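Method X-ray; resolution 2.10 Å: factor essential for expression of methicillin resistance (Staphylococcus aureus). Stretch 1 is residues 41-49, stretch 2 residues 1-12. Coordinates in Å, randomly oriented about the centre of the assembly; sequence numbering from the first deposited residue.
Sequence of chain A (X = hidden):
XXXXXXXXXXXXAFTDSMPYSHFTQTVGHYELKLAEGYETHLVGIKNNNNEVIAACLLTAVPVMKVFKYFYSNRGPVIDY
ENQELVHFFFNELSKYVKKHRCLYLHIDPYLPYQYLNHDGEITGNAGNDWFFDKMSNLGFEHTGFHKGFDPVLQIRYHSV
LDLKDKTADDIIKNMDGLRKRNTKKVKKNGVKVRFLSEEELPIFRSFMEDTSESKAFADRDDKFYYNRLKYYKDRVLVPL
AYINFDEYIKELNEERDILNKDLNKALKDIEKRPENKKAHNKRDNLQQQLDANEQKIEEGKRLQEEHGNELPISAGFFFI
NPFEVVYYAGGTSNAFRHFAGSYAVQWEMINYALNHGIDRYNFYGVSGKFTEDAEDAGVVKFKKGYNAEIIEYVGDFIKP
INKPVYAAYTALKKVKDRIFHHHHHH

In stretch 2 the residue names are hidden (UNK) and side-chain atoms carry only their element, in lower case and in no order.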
# COMPACT_ATOMS: atom_id res chain seq x y z
N HIS A 41 -24.18 6.88 2.15
CA HIS A 41 -24.44 8.30 1.93
C HIS A 41 -23.22 9.04 1.40
O HIS A 41 -22.08 8.76 1.79
CB HIS A 41 -24.85 9.00 3.22
CG HIS A 41 -26.10 8.46 3.85
ND1 HIS A 41 -26.22 7.17 4.30
CD2 HIS A 41 -27.26 9.08 4.18
CE1 HIS A 41 -27.39 7.01 4.90
NE2 HIS A 41 -28.04 8.16 4.84
N LEU A 42 -23.48 10.00 0.51
CA LEU A 42 -22.42 10.85 -0.02
C LEU A 42 -22.83 12.26 0.37
O LEU A 42 -23.80 12.82 -0.17
CB LEU A 42 -22.33 10.73 -1.55
CG LEU A 42 -21.92 9.37 -2.12
CD1 LEU A 42 -21.87 9.47 -3.65
CD2 LEU A 42 -20.57 8.95 -1.56
N VAL A 43 -22.11 12.83 1.33
CA VAL A 43 -22.41 14.17 1.80
C VAL A 43 -21.21 15.09 1.56
O VAL A 43 -20.11 14.63 1.26
CB VAL A 43 -22.77 14.16 3.32
CG1 VAL A 43 -23.98 13.26 3.56
CG2 VAL A 43 -21.59 13.68 4.16
N GLY A 44 -21.44 16.40 1.67
CA GLY A 44 -20.37 17.34 1.47
C GLY A 44 -20.84 18.77 1.65
O GLY A 44 -21.95 19.02 2.12
N ILE A 45 -19.99 19.71 1.28
CA ILE A 45 -20.31 21.13 1.37
C ILE A 45 -20.01 21.74 0.02
O ILE A 45 -19.02 21.39 -0.63
CB ILE A 45 -19.45 21.86 2.43
CG1 ILE A 45 -19.72 21.30 3.83
CG2 ILE A 45 -19.74 23.36 2.40
CD1 ILE A 45 -18.75 21.79 4.88
N LYS A 46 -20.89 22.63 -0.42
CA LYS A 46 -20.70 23.34 -1.67
C LYS A 46 -20.68 24.81 -1.33
O LYS A 46 -21.34 25.24 -0.37
CB LYS A 46 -21.84 23.07 -2.63
CG LYS A 46 -21.79 21.71 -3.30
CD LYS A 46 -22.89 21.63 -4.34
CE LYS A 46 -22.79 20.37 -5.15
NZ LYS A 46 -23.67 20.49 -6.34
N ASN A 47 -19.91 25.59 -2.08
CA ASN A 47 -19.84 27.03 -1.84
C ASN A 47 -20.86 27.74 -2.73
O ASN A 47 -21.74 27.10 -3.33
CB ASN A 47 -18.44 27.57 -2.13
CG ASN A 47 -18.03 27.40 -3.58
OD1 ASN A 47 -18.87 27.18 -4.45
ND2 ASN A 47 -16.74 27.51 -3.84
N ASN A 48 -20.74 29.06 -2.83
CA ASN A 48 -21.64 29.88 -3.63
C ASN A 48 -21.62 29.53 -5.12
O ASN A 48 -22.63 29.66 -5.80
CB ASN A 48 -21.30 31.36 -3.46
CG ASN A 48 -21.41 31.82 -2.02
OD1 ASN A 48 -22.43 31.62 -1.36
ND2 ASN A 48 -20.34 32.44 -1.51
N ASN A 49 -20.46 29.09 -5.61
CA ASN A 49 -20.32 28.74 -7.02
C ASN A 49 -20.69 27.29 -7.30
O ASN A 49 -20.31 26.74 -8.33
CB ASN A 49 -18.89 28.96 -7.50
CG ASN A 49 -18.41 30.37 -7.29
OD1 ASN A 49 -19.11 31.33 -7.64
ND2 ASN A 49 -17.22 30.52 -6.71
N UNK A 1 -22.03 28.50 1.17
CA UNK A 1 -21.62 27.28 1.91
C UNK A 1 -22.81 26.53 2.50
O UNK A 1 -23.39 26.97 3.50
c UNK A 1 -19.01 27.40 6.26
c UNK A 1 -20.27 26.50 3.95
s UNK A 1 -18.64 26.67 4.68
c UNK A 1 -20.63 27.65 3.02
N UNK A 2 -23.18 25.42 1.89
CA UNK A 2 -24.29 24.62 2.39
C UNK A 2 -23.90 23.15 2.47
O UNK A 2 -23.17 22.65 1.61
c UNK A 2 -25.52 24.78 1.49
n UNK A 2 -29.26 24.88 -0.87
c UNK A 2 -28.03 24.43 1.29
c UNK A 2 -28.02 24.31 -0.23
c UNK A 2 -26.72 23.95 1.93
N UNK A 3 -24.37 22.47 3.51
CA UNK A 3 -24.10 21.05 3.67
C UNK A 3 -25.16 20.40 2.79
O UNK A 3 -26.30 20.86 2.77
c UNK A 3 -22.96 16.59 6.02
c UNK A 3 -23.83 19.20 5.41
c UNK A 3 -22.51 18.96 5.78
c UNK A 3 -22.07 17.67 6.09
c UNK A 3 -24.31 20.61 5.12
c UNK A 3 -24.28 16.82 5.65
c UNK A 3 -24.71 18.12 5.35
N UNK A 4 -24.79 19.37 2.06
CA UNK A 4 -25.75 18.71 1.19
C UNK A 4 -25.27 17.32 0.75
O UNK A 4 -24.17 16.90 1.10
c UNK A 4 -24.75 19.72 -0.90
o UNK A 4 -27.02 18.94 -0.87
c UNK A 4 -26.02 19.57 -0.07
N UNK A 5 -26.12 16.61 0.02
CA UNK A 5 -25.76 15.31 -0.51
C UNK A 5 -25.06 15.60 -1.83
O UNK A 5 -25.35 16.60 -2.47
n UNK A 5 -28.54 14.38 1.13
o UNK A 5 -26.94 12.81 1.01
c UNK A 5 -27.01 14.45 -0.73
c UNK A 5 -27.50 13.81 0.54
N UNK A 6 -24.15 14.73 -2.24
CA UNK A 6 -23.42 14.92 -3.48
C UNK A 6 -23.70 13.76 -4.43
O UNK A 6 -24.01 12.65 -3.99
c UNK A 6 -19.80 15.72 -2.13
c UNK A 6 -21.30 15.96 -2.22
c UNK A 6 -21.59 17.41 -2.67
c UNK A 6 -21.90 14.96 -3.21
N UNK A 7 -23.60 14.02 -5.73
CA UNK A 7 -23.78 12.97 -6.72
C UNK A 7 -22.45 12.23 -6.74
O UNK A 7 -21.43 12.77 -6.31
c UNK A 7 -25.21 14.53 -8.07
o UNK A 7 -22.85 14.21 -8.56
c UNK A 7 -24.03 13.54 -8.11
N UNK A 8 -22.44 11.00 -7.25
CA UNK A 8 -21.21 10.22 -7.30
C UNK A 8 -20.14 10.94 -8.13
O UNK A 8 -18.95 10.92 -7.79
c UNK A 8 -21.50 8.84 -7.89
N UNK A 9 -20.57 11.58 -9.21
CA UNK A 9 -19.65 12.29 -10.08
C UNK A 9 -18.97 13.45 -9.34
O UNK A 9 -17.75 13.60 -9.39
n UNK A 9 -20.51 15.84 -15.25
c UNK A 9 -19.62 15.15 -14.28
c UNK A 9 -20.41 12.81 -11.31
c UNK A 9 -20.40 14.17 -13.42
c UNK A 9 -19.55 13.56 -12.31
N UNK A 10 -19.77 14.26 -8.65
CA UNK A 10 -19.21 15.38 -7.90
C UNK A 10 -18.25 14.87 -6.84
O UNK A 10 -17.19 15.44 -6.63
o UNK A 10 -22.88 18.50 -7.68
o UNK A 10 -22.89 16.88 -6.20
c UNK A 10 -20.31 16.17 -7.18
c UNK A 10 -21.44 16.65 -8.06
c UNK A 10 -22.48 17.40 -7.26
N UNK A 11 -18.66 13.82 -6.14
CA UNK A 11 -17.88 13.22 -5.07
C UNK A 11 -16.52 12.77 -5.57
O UNK A 11 -15.49 13.17 -5.04
c UNK A 11 -17.09 11.36 -1.07
c UNK A 11 -18.61 12.01 -4.49
c UNK A 11 -16.52 10.09 -1.26
c UNK A 11 -16.61 9.47 -2.50
c UNK A 11 -17.77 11.97 -2.13
c UNK A 11 -17.29 10.10 -3.55
c UNK A 11 -17.87 11.35 -3.37
N UNK A 12 -16.53 11.94 -6.61
CA UNK A 12 -15.29 11.43 -7.18
C UNK A 12 -14.34 12.50 -7.69
O UNK A 12 -13.12 12.42 -7.47

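Position 1 carries two carbons, a sulfur and a final carbon, unbranched, which is methionine. Its CA-to-CB bond points away from stretch 1, yet Met1 CG lies 3.5 Å from Ile45 CG2.

Position 2 has four carbons in a row ending in nitrogen, a lysine. The backbone does the work here: Lys2 N donates to Lys46 O at 2.9 Å, and Lys46 N returns a bond to Lys2 O at 3.1 Å.

Position 3 shows one carbon and then a ring of six carbons with no further atom, so it is phenylalanine rather than tyrosine. The ring reaches Val43 and Ile45 on its own face of the sheet, with Phe3 CZ 3.6 Å from Val43 CB and Phe3 CD1 4.1 Å from Ile45 CG1.

Position 4 has a carbon bearing one oxygen and one carbon: threonine. Its backbone pairs with Gly44, Thr4 N to Gly44 O at 2.9 Å and Gly44 N to Thr4 O at 2.8 Å.

Position 5 has two carbons, the second carrying an oxygen and a nitrogen. Those four atoms fit asparagine, and Asn5 pairs with Val43 at a CA–CA distance of 4.2 Å.

Position 6 has four carbons forked at the second, a leucine. Leu6 N donates to Leu42 O at 2.8 Å, while Leu6 CD1 packs 3.6 Å from Val43 O. A CB on Gly44 would clash with Leu6 CD1, so the bare glycine leaves room for this side chain.

Position 7, a carbon bearing one oxygen and one carbon, points away from stretch 1. It is threonine, and Thr7 OG1 caps the helix by accepting from the backbone N of position 10 at 3.1 Å.

Position 8 has a single carbon, hence alanine; Ala8 CB sits 4.3 Å from Leu42 CD1.

Position 9, four carbons ending in nitrogen, is Lys9 and touches nothing on stretch 1.

Position 10 has three carbons, the third carrying two oxygens: glutamate. Glu10 OE2 forms a salt bridge with Lys46 NZ at 2.5 Å, and Glu10 OE1 accepts from Thr7 N at 3.0 Å.

Position 11 is one carbon and a six-carbon ring, Phe11, with Leu42 CD2 3.9 Å from its centroid, over the face.

Position 12 has no side-chain atoms and is Gly12.

The contact joins two rules. Antiparallel backbone pairing sets the register, and the helix then brings Phe11 to Leu42 and Glu10 to the extended Lys46, tying helix to strand through apolar packing and charge.

Stretch 2 (1-12) MKFTNLTAKEFG
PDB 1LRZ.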